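PDB 6ZD1: telomerase reverse transcriptase from Candida tropicalis MYA-3404, which probably extends chromosome ends as a ribonucleoprotein reverse transcriptase, copying a template within its RNA subunit into telomeric DNA repeats. Local coordinates for residues 290-295 with 469-474; 354-359 with 430-435; 683-688 with 693-698. All coordinates share one frame; numbering follows the deposited sequence.

Contact 1 (290-295 with 469-474)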
loop_
_atom_site.group_PDB
_atom_site.type_symbol
_atom_site.label_atom_id
_atom_site.label_comp_id
_atom_site.label_asym_id
_atom_site.label_seq_id
_atom_site.Cartn_x
_atom_site.Cartn_y
_atom_site.Cartn_z
ATOM N N LEU A 290 -21.167 -3.771 5.295
ATOM C CA LEU A 290 -22.540 -3.661 4.812
ATOM C C LEU A 290 -23.401 -2.835 5.759
ATOM O O LEU A 290 -24.147 -1.952 5.316
ATOM C CB LEU A 290 -23.141 -5.052 4.618
ATOM C CG LEU A 290 -22.670 -5.789 3.367
ATOM C CD1 LEU A 290 -23.408 -7.109 3.212
ATOM C CD2 LEU A 290 -22.861 -4.912 2.137
ATOM N N LYS A 291 -23.303 -3.099 7.066
ATOM C CA LYS A 291 -24.018 -2.283 8.041
ATOM C C LYS A 291 -23.629 -0.819 7.907
ATOM O O LYS A 291 -24.478 0.073 8.020
ATOM C CB LYS A 291 -23.728 -2.780 9.457
ATOM C CG LYS A 291 -24.294 -4.147 9.770
ATOM C CD LYS A 291 -25.807 -4.096 9.801
ATOM C CE LYS A 291 -26.400 -5.471 10.034
ATOM N NZ LYS A 291 -27.880 -5.438 9.882
ATOM N N LEU A 292 -22.346 -0.556 7.655
ATOM C CA LEU A 292 -21.881 0.816 7.502
ATOM C C LEU A 292 -22.387 1.429 6.201
ATOM O O LEU A 292 -22.725 2.618 6.160
ATOM C CB LEU A 292 -20.354 0.844 7.560
ATOM C CG LEU A 292 -19.682 2.150 7.966
ATOM C CD1 LEU A 292 -20.179 2.596 9.332
ATOM C CD2 LEU A 292 -18.181 1.962 7.976
ATOM N N ASN A 293 -22.445 0.634 5.129
ATOM C CA ASN A 293 -22.970 1.133 3.864
ATOM C C ASN A 293 -24.458 1.438 3.966
ATOM O O ASN A 293 -24.928 2.450 3.434
ATOM C CB ASN A 293 -22.718 0.119 2.750
ATOM C CG ASN A 293 -21.263 0.035 2.360
ATOM O OD1 ASN A 293 -20.524 1.016 2.458
ATOM N ND2 ASN A 293 -20.841 -1.139 1.909
ATOM N N ALA A 294 -25.213 0.571 4.644
ATOM C CA ALA A 294 -26.649 0.785 4.768
ATOM C C ALA A 294 -26.956 2.045 5.562
ATOM O O ALA A 294 -28.006 2.667 5.357
ATOM C CB ALA A 294 -27.306 -0.433 5.417
ATOM N N LEU A 295 -26.054 2.447 6.460
ATOM C CA LEU A 295 -26.241 3.684 7.202
ATOM C C LEU A 295 -25.935 4.917 6.367
ATOM O O LEU A 295 -26.450 5.998 6.675
ATOM C CB LEU A 295 -25.362 3.684 8.451
ATOM C CG LEU A 295 -25.836 2.734 9.544
ATOM C CD1 LEU A 295 -24.834 2.703 10.677
ATOM C CD2 LEU A 295 -27.203 3.169 10.042
ATOM N N SER A 469 -8.877 -2.703 11.954
ATOM C CA SER A 469 -8.546 -1.411 12.552
ATOM C C SER A 469 -9.112 -0.257 11.733
ATOM O O SER A 469 -9.684 0.691 12.285
ATOM C CB SER A 469 -7.031 -1.273 12.703
ATOM O OG SER A 469 -6.516 -2.291 13.543
ATOM N N GLY A 470 -8.965 -0.319 10.409
ATOM C CA GLY A 470 -9.474 0.758 9.577
ATOM C C GLY A 470 -10.983 0.879 9.642
ATOM O O GLY A 470 -11.519 1.981 9.791
ATOM N N ILE A 471 -11.689 -0.251 9.582
ATOM C CA ILE A 471 -13.143 -0.175 9.620
ATOM C C ILE A 471 -13.625 0.142 11.030
ATOM O O ILE A 471 -14.684 0.757 11.205
ATOM C CB ILE A 471 -13.772 -1.469 9.071
ATOM C CG1 ILE A 471 -15.271 -1.267 8.837
ATOM C CG2 ILE A 471 -13.521 -2.642 10.009
ATOM C CD1 ILE A 471 -15.874 -2.271 7.886
ATOM N N PHE A 472 -12.857 -0.241 12.056
ATOM C CA PHE A 472 -13.183 0.197 13.409
ATOM C C PHE A 472 -13.238 1.717 13.474
ATOM O O PHE A 472 -14.257 2.300 13.863
ATOM C CB PHE A 472 -12.156 -0.342 14.407
ATOM C CG PHE A 472 -12.361 -1.782 14.788
ATOM C CD1 PHE A 472 -13.560 -2.423 14.515
ATOM C CD2 PHE A 472 -11.356 -2.491 15.433
ATOM C CE1 PHE A 472 -13.750 -3.747 14.871
ATOM C CE2 PHE A 472 -11.540 -3.819 15.792
ATOM C CZ PHE A 472 -12.738 -4.445 15.512
ATOM N N CYS A 473 -12.168 2.376 13.021
ATOM C CA CYS A 473 -12.119 3.832 13.062
ATOM C C CYS A 473 -13.220 4.445 12.207
ATOM O O CYS A 473 -13.754 5.506 12.550
ATOM C CB CYS A 473 -10.739 4.307 12.599
ATOM S SG CYS A 473 -10.421 6.072 12.771
ATOM N N ASP A 474 -13.603 3.772 11.121
ATOM C CA ASP A 474 -14.681 4.271 10.272
ATOM C C ASP A 474 -16.030 4.160 10.972
ATOM O O ASP A 474 -16.844 5.089 10.915
ATOM C CB ASP A 474 -14.693 3.501 8.951
ATOM C CG ASP A 474 -15.480 4.207 7.863
ATOM O OD1 ASP A 474 -15.978 5.328 8.105
ATOM O OD2 ASP A 474 -15.597 3.636 6.758
#
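L292 reaches across to D474 with a single methyl group, and most of this small contact between two helices is made by that methyl. CG of L292 stands anti to the backbone N (chi1 -156°), and CD2 then continues the chain outward. It ends over one face of the D474 carboxylate, with CD2 of L292 3.3 Å from OD2 of D474 and 3.5 Å from its CG. D474 is itself extended toward the partner helix (chi1 -163°). Its chi2 of 3° turns OD1 back to the side of its own CA and sends OD2 outward. The two oxygens therefore have different surroundings: OD2 lies nearer the leucine methyl, while OD1 forms salt bridges to R499 and R296. Helix 469-484, which follows a loop containing a Q-G pair, is probably the motif B helix of the reverse-transcriptase palm; D474 links it to strand 495-500 of the antiparallel sheet and to helix 263-298. I471, one turn before D474, adds a looser apolar touch, its CG1 lying 4.4 Å from CD2 of L292. I471 also packs on L288 and Q289, one turn earlier in the same long helix.

Contact 2 (354-359 with 430-435)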
loop_
_atom_site.group_PDB
_atom_site.type_symbol
_atom_site.label_atom_id
_atom_site.label_comp_id
_atom_site.label_asym_id
_atom_site.label_seq_id
_atom_site.Cartn_x
_atom_site.Cartn_y
_atom_site.Cartn_z
ATOM N N GLU A 354 -19.351 0.332 21.872
ATOM C CA GLU A 354 -20.732 0.806 21.840
ATOM C C GLU A 354 -21.183 1.113 20.413
ATOM O O GLU A 354 -22.314 0.789 20.032
ATOM C CB GLU A 354 -20.878 2.045 22.727
ATOM C CG GLU A 354 -20.461 1.826 24.182
ATOM C CD GLU A 354 -20.367 3.121 24.980
ATOM O OE1 GLU A 354 -20.734 4.191 24.443
ATOM O OE2 GLU A 354 -19.923 3.066 26.149
ATOM N N SER A 355 -20.307 1.714 19.602
ATOM C CA SER A 355 -20.659 2.001 18.214
ATOM C C SER A 355 -20.969 0.724 17.450
ATOM O O SER A 355 -21.926 0.674 16.667
ATOM C CB SER A 355 -19.527 2.757 17.521
ATOM O OG SER A 355 -19.362 4.051 18.067
ATOM N N ILE A 356 -20.158 -0.317 17.658
ATOM C CA ILE A 356 -20.385 -1.587 16.975
ATOM C C ILE A 356 -21.725 -2.184 17.386
ATOM O O ILE A 356 -22.500 -2.648 16.541
ATOM C CB ILE A 356 -19.218 -2.551 17.253
ATOM C CG1 ILE A 356 -17.934 -2.010 16.617
ATOM C CG2 ILE A 356 -19.544 -3.944 16.751
ATOM C CD1 ILE A 356 -16.727 -2.900 16.826
ATOM N N ALA A 357 -22.037 -2.155 18.683
ATOM C CA ALA A 357 -23.357 -2.595 19.120
ATOM C C ALA A 357 -24.450 -1.711 18.538
ATOM O O ALA A 357 -25.590 -2.160 18.369
ATOM C CB ALA A 357 -23.436 -2.603 20.647
ATOM N N GLY A 358 -24.116 -0.464 18.205
ATOM C CA GLY A 358 -25.124 0.446 17.686
ATOM C C GLY A 358 -25.624 0.042 16.313
ATOM O O GLY A 358 -26.832 0.017 16.063
ATOM N N ILE A 359 -24.705 -0.292 15.404
ATOM C CA ILE A 359 -25.104 -0.644 14.048
ATOM C C ILE A 359 -25.759 -2.013 13.972
ATOM O O ILE A 359 -26.297 -2.377 12.917
ATOM C CB ILE A 359 -23.889 -0.565 13.100
ATOM C CG1 ILE A 359 -22.878 -1.661 13.416
ATOM C CG2 ILE A 359 -23.208 0.784 13.230
ATOM C CD1 ILE A 359 -21.642 -1.582 12.563
ATOM N N LYS A 430 -20.767 -14.221 16.918
ATOM C CA LYS A 430 -19.369 -14.338 16.515
ATOM C C LYS A 430 -18.791 -12.977 16.145
ATOM O O LYS A 430 -17.674 -12.640 16.552
ATOM C CB LYS A 430 -19.236 -15.316 15.347
ATOM C CG LYS A 430 -17.798 -15.696 15.008
ATOM C CD LYS A 430 -17.174 -16.540 16.115
ATOM C CE LYS A 430 -15.736 -16.928 15.788
ATOM N NZ LYS A 430 -15.639 -17.832 14.607
ATOM N N ILE A 431 -19.554 -12.174 15.396
ATOM C CA ILE A 431 -19.077 -10.858 14.972
ATOM C C ILE A 431 -18.733 -10.003 16.184
ATOM O O ILE A 431 -17.660 -9.390 16.249
ATOM C CB ILE A 431 -20.121 -10.169 14.074
ATOM C CG1 ILE A 431 -20.229 -10.885 12.730
ATOM C CG2 ILE A 431 -19.769 -8.707 13.870
ATOM C CD1 ILE A 431 -21.445 -10.482 11.943
ATOM N N ILE A 432 -19.633 -9.960 17.169
ATOM C CA ILE A 432 -19.348 -9.196 18.381
ATOM C C ILE A 432 -18.151 -9.792 19.111
ATOM O O ILE A 432 -17.304 -9.063 19.642
ATOM C CB ILE A 432 -20.590 -9.138 19.289
ATOM C CG1 ILE A 432 -21.728 -8.386 18.599
ATOM C CG2 ILE A 432 -20.249 -8.475 20.615
ATOM C CD1 ILE A 432 -21.378 -6.965 18.225
ATOM N N GLU A 433 -18.049 -11.122 19.135
ATOM C CA GLU A 433 -16.958 -11.756 19.865
ATOM C C GLU A 433 -15.616 -11.493 19.197
ATOM O O GLU A 433 -14.632 -11.170 19.874
ATOM C CB GLU A 433 -17.211 -13.258 19.984
ATOM C CG GLU A 433 -16.288 -13.962 20.963
ATOM C CD GLU A 433 -16.588 -15.442 21.082
ATOM O OE1 GLU A 433 -16.273 -16.195 20.136
ATOM O OE2 GLU A 433 -17.150 -15.851 22.121
ATOM N N VAL A 434 -15.559 -11.608 17.868
ATOM C CA VAL A 434 -14.301 -11.397 17.157
ATOM C C VAL A 434 -13.891 -9.930 17.214
ATOM O O VAL A 434 -12.706 -9.610 17.373
ATOM C CB VAL A 434 -14.418 -11.906 15.709
ATOM C CG1 VAL A 434 -13.146 -11.614 14.926
ATOM C CG2 VAL A 434 -14.715 -13.392 15.708
ATOM N N CYS A 435 -14.856 -9.016 17.092
ATOM C CA CYS A 435 -14.542 -7.595 17.216
ATOM C C CYS A 435 -13.963 -7.288 18.592
ATOM O O CYS A 435 -12.915 -6.641 18.707
ATOM C CB CYS A 435 -15.789 -6.751 16.951
ATOM S SG CYS A 435 -16.343 -6.740 15.221
#
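I356 faces two side chains of the opposing helix at once, and its two branches divide the work. The shorter branch, CG2, is met by I432, whose CD1 comes to 3.8 Å from it. The longer branch runs out to CD1, which lies 4.0 Å from CB of C435 and slightly farther, 4.2 Å, from its SG. This division follows from the torsions of I356: CG1 is anti to the carbonyl carbon (chi1 -66°) and CD1 extends straight beyond it, so the methyl CG2 and the longer CG1-CD1 arm reach successive turns of helix 428-440.

I432 is built differently. Its chi2 of -59° folds CD1 out of the extended line, and that methyl does the touching while the two isoleucines run alongside each other with reversed direction. C435, one turn later, presents the flank of its short side chain to the tip of I356. The contact is thus wholly apolar. F472 of helix 469-484 also packs on both I356 and C435, closing the group from a third helix. In sequence both segments fall between the probable motif A strand 334-339 and the probable motif B helix 469-484, the interval in which telomerases carry an insertion in the fingers domain; in space they join F472 in a three-helix apolar cluster against that palm helix.

Contact 3 (683-688 with 693-698)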
loop_
_atom_site.group_PDB
_atom_site.type_symbol
_atom_site.label_atom_id
_atom_site.label_comp_id
_atom_site.label_asym_id
_atom_site.label_seq_id
_atom_site.Cartn_x
_atom_site.Cartn_y
_atom_site.Cartn_z
ATOM N N LYS A 683 -11.545 4.275 -20.492
ATOM C CA LYS A 683 -11.708 5.725 -20.516
ATOM C C LYS A 683 -10.406 6.416 -20.904
ATOM O O LYS A 683 -10.395 7.299 -21.770
ATOM C CB LYS A 683 -12.199 6.208 -19.149
ATOM C CG LYS A 683 -12.858 7.579 -19.149
ATOM C CD LYS A 683 -11.860 8.682 -18.830
ATOM C CE LYS A 683 -12.533 10.046 -18.840
ATOM N NZ LYS A 683 -13.178 10.332 -20.158
ATOM N N SER A 684 -9.290 5.989 -20.308
ATOM C CA SER A 684 -7.994 6.609 -20.559
ATOM C C SER A 684 -7.504 6.403 -21.986
ATOM O O SER A 684 -6.542 7.062 -22.398
ATOM C CB SER A 684 -6.948 6.057 -19.583
ATOM O OG SER A 684 -7.275 6.367 -18.238
ATOM N N LEU A 685 -8.104 5.481 -22.737
ATOM C CA LEU A 685 -7.729 5.255 -24.124
ATOM C C LEU A 685 -8.724 5.862 -25.105
ATOM O O LEU A 685 -8.710 5.507 -26.287
ATOM C CB LEU A 685 -7.567 3.762 -24.395
ATOM C CG LEU A 685 -6.403 3.082 -23.676
ATOM C CD1 LEU A 685 -6.402 1.599 -23.990
ATOM C CD2 LEU A 685 -5.070 3.719 -24.061
ATOM N N ALA A 686 -9.583 6.775 -24.642
ATOM C CA ALA A 686 -10.536 7.413 -25.546
ATOM C C ALA A 686 -9.833 8.147 -26.681
ATOM O O ALA A 686 -10.361 8.210 -27.796
ATOM C CB ALA A 686 -11.439 8.375 -24.770
ATOM N N PHE A 687 -8.644 8.703 -26.422
ATOM C CA PHE A 687 -7.896 9.399 -27.464
ATOM C C PHE A 687 -7.443 8.470 -28.581
ATOM O O PHE A 687 -7.094 8.948 -29.665
ATOM C CB PHE A 687 -6.668 10.091 -26.867
ATOM C CG PHE A 687 -5.550 9.146 -26.522
ATOM C CD1 PHE A 687 -5.568 8.436 -25.333
ATOM C CD2 PHE A 687 -4.478 8.971 -27.386
ATOM C CE1 PHE A 687 -4.541 7.566 -25.008
ATOM C CE2 PHE A 687 -3.449 8.100 -27.070
ATOM C CZ PHE A 687 -3.479 7.398 -25.880
HETATM N N MSE A 688 -7.433 7.166 -28.345
HETATM C CA MSE A 688 -6.955 6.210 -29.334
HETATM C C MSE A 688 -8.097 5.769 -30.235
HETATM O O MSE A 688 -9.053 5.150 -29.775
HETATM C CB MSE A 688 -6.325 5.007 -28.638
HETATM C CG MSE A 688 -5.518 4.107 -29.543
HETATM SE SE MSE A 688 -4.565 2.774 -28.497
HETATM C CE MSE A 688 -3.406 3.973 -27.497
ATOM N N GLU A 693 -9.725 -4.106 -30.802
ATOM C CA GLU A 693 -9.131 -5.384 -30.433
ATOM C C GLU A 693 -8.460 -5.301 -29.069
ATOM O O GLU A 693 -8.532 -6.248 -28.276
ATOM C CB GLU A 693 -8.134 -5.818 -31.507
ATOM C CG GLU A 693 -7.546 -7.204 -31.306
ATOM C CD GLU A 693 -6.732 -7.665 -32.503
ATOM O OE1 GLU A 693 -6.687 -6.928 -33.512
ATOM O OE2 GLU A 693 -6.138 -8.762 -32.438
ATOM N N ILE A 694 -7.838 -4.159 -28.760
ATOM C CA ILE A 694 -7.220 -3.975 -27.448
ATOM C C ILE A 694 -8.275 -4.027 -26.350
ATOM O O ILE A 694 -8.113 -4.723 -25.342
ATOM C CB ILE A 694 -6.434 -2.653 -27.395
ATOM C CG1 ILE A 694 -5.300 -2.646 -28.422
ATOM C CG2 ILE A 694 -5.882 -2.424 -25.995
ATOM C CD1 ILE A 694 -4.578 -1.309 -28.507
ATOM N N ILE A 695 -9.374 -3.289 -26.527
ATOM C CA ILE A 695 -10.391 -3.247 -25.484
ATOM C C ILE A 695 -11.106 -4.590 -25.395
ATOM O O ILE A 695 -11.401 -5.081 -24.299
ATOM C CB ILE A 695 -11.374 -2.078 -25.724
ATOM C CG1 ILE A 695 -10.874 -0.780 -25.079
ATOM C CG2 ILE A 695 -12.710 -2.361 -25.082
ATOM C CD1 ILE A 695 -9.515 -0.311 -25.528
ATOM N N GLU A 696 -11.352 -5.232 -26.539
ATOM C CA GLU A 696 -11.984 -6.548 -26.515
ATOM C C GLU A 696 -11.124 -7.559 -25.765
ATOM O O GLU A 696 -11.644 -8.385 -25.004
ATOM C CB GLU A 696 -12.255 -7.030 -27.938
ATOM C CG GLU A 696 -12.905 -8.395 -27.999
ATOM C CD GLU A 696 -13.009 -8.920 -29.410
ATOM O OE1 GLU A 696 -12.388 -8.317 -30.311
ATOM O OE2 GLU A 696 -13.714 -9.931 -29.619
ATOM N N TRP A 697 -9.803 -7.502 -25.958
ATOM C CA TRP A 697 -8.908 -8.350 -25.177
ATOM C C TRP A 697 -8.961 -7.982 -23.704
ATOM O O TRP A 697 -8.926 -8.858 -22.834
ATOM C CB TRP A 697 -7.476 -8.232 -25.693
ATOM C CG TRP A 697 -6.461 -8.752 -24.716
ATOM C CD1 TRP A 697 -6.027 -10.037 -24.603
ATOM C CD2 TRP A 697 -5.760 -8.001 -23.711
ATOM N NE1 TRP A 697 -5.097 -10.137 -23.594
ATOM C CE2 TRP A 697 -4.915 -8.901 -23.033
ATOM C CE3 TRP A 697 -5.763 -6.658 -23.324
ATOM C CZ2 TRP A 697 -4.082 -8.502 -21.991
ATOM C CZ3 TRP A 697 -4.932 -6.262 -22.287
ATOM C CH2 TRP A 697 -4.104 -7.182 -21.634
ATOM N N LEU A 698 -9.038 -6.684 -23.408
ATOM C CA LEU A 698 -9.071 -6.239 -22.021
ATOM C C LEU A 698 -10.284 -6.804 -21.297
ATOM O O LEU A 698 -10.175 -7.269 -20.156
ATOM C CB LEU A 698 -9.075 -4.712 -21.975
ATOM C CG LEU A 698 -9.204 -4.028 -20.621
ATOM C CD1 LEU A 698 -7.899 -4.143 -19.858
ATOM C CD2 LEU A 698 -9.607 -2.575 -20.802
#
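M688, present as selenomethionine, points from a type I turn toward I694 of the following helix, and its side chain can be traced atom by atom. CB starts close to the turn itself, 3.4 Å from O of L685, the carbonyl that also accepts the hydrogen bond from N of M688 at 2.9 Å. CG stands anti to the backbone N (chi1 -167°) and carries the chain outward, still extended, to the selenium. There the cross-segment contact is made: SE of M688 lies 4.1 Å from CD1 of I694, whose chain lies roughly perpendicular to that of M688. At chi3, -64°, the chain bends, and the terminal methyl turns back to its own segment. CE of M688 settles 3.8 Å from CD2 of L685, and equally 3.8 Å from CZ of F687.

L685 thus has one methyl against M688, leaving the other for the helix: its CD1 meets CD1 of I695 at 4.0 Å, the two chains lying side by side and pointing opposite ways. The helical surroundings are consistent with the C-terminal extension, or thumb, of telomerase reverse transcriptases. F624 of helix 609-637 packs on L685, F645 and L649 of helix 642-664 pack on I694, and F640, in the loop joining those two helices, touches both M688 and I694. The turn after helix 670-684 and the start of helix 692-699 are thereby set against this pair of long helices.

Overall arrangement
Contacts 1 and 2 form one neighbourhood of the reverse transcriptase region, their centres 11 Å apart, whereas contact 3 lies among the C-terminal helices, about 35 Å from contact 1 and 45 Å from contact 2, centre to centre. The first two use different helices that pack on one another: CD1 of L295 comes within 3.6 Å of CG2 of I359. All three are largely buried; contact 1 lies about 20 Å from the centre of the chain, contacts 2 and 3 about 27 Å, centre to centre. Their chemistry differs. Contact 1 sets a methyl beside a charged carboxylate, contact 2 is apolar, two isoleucines and a cysteine, and contact 3 joins a turn to the next helix through selenium and methyl groups.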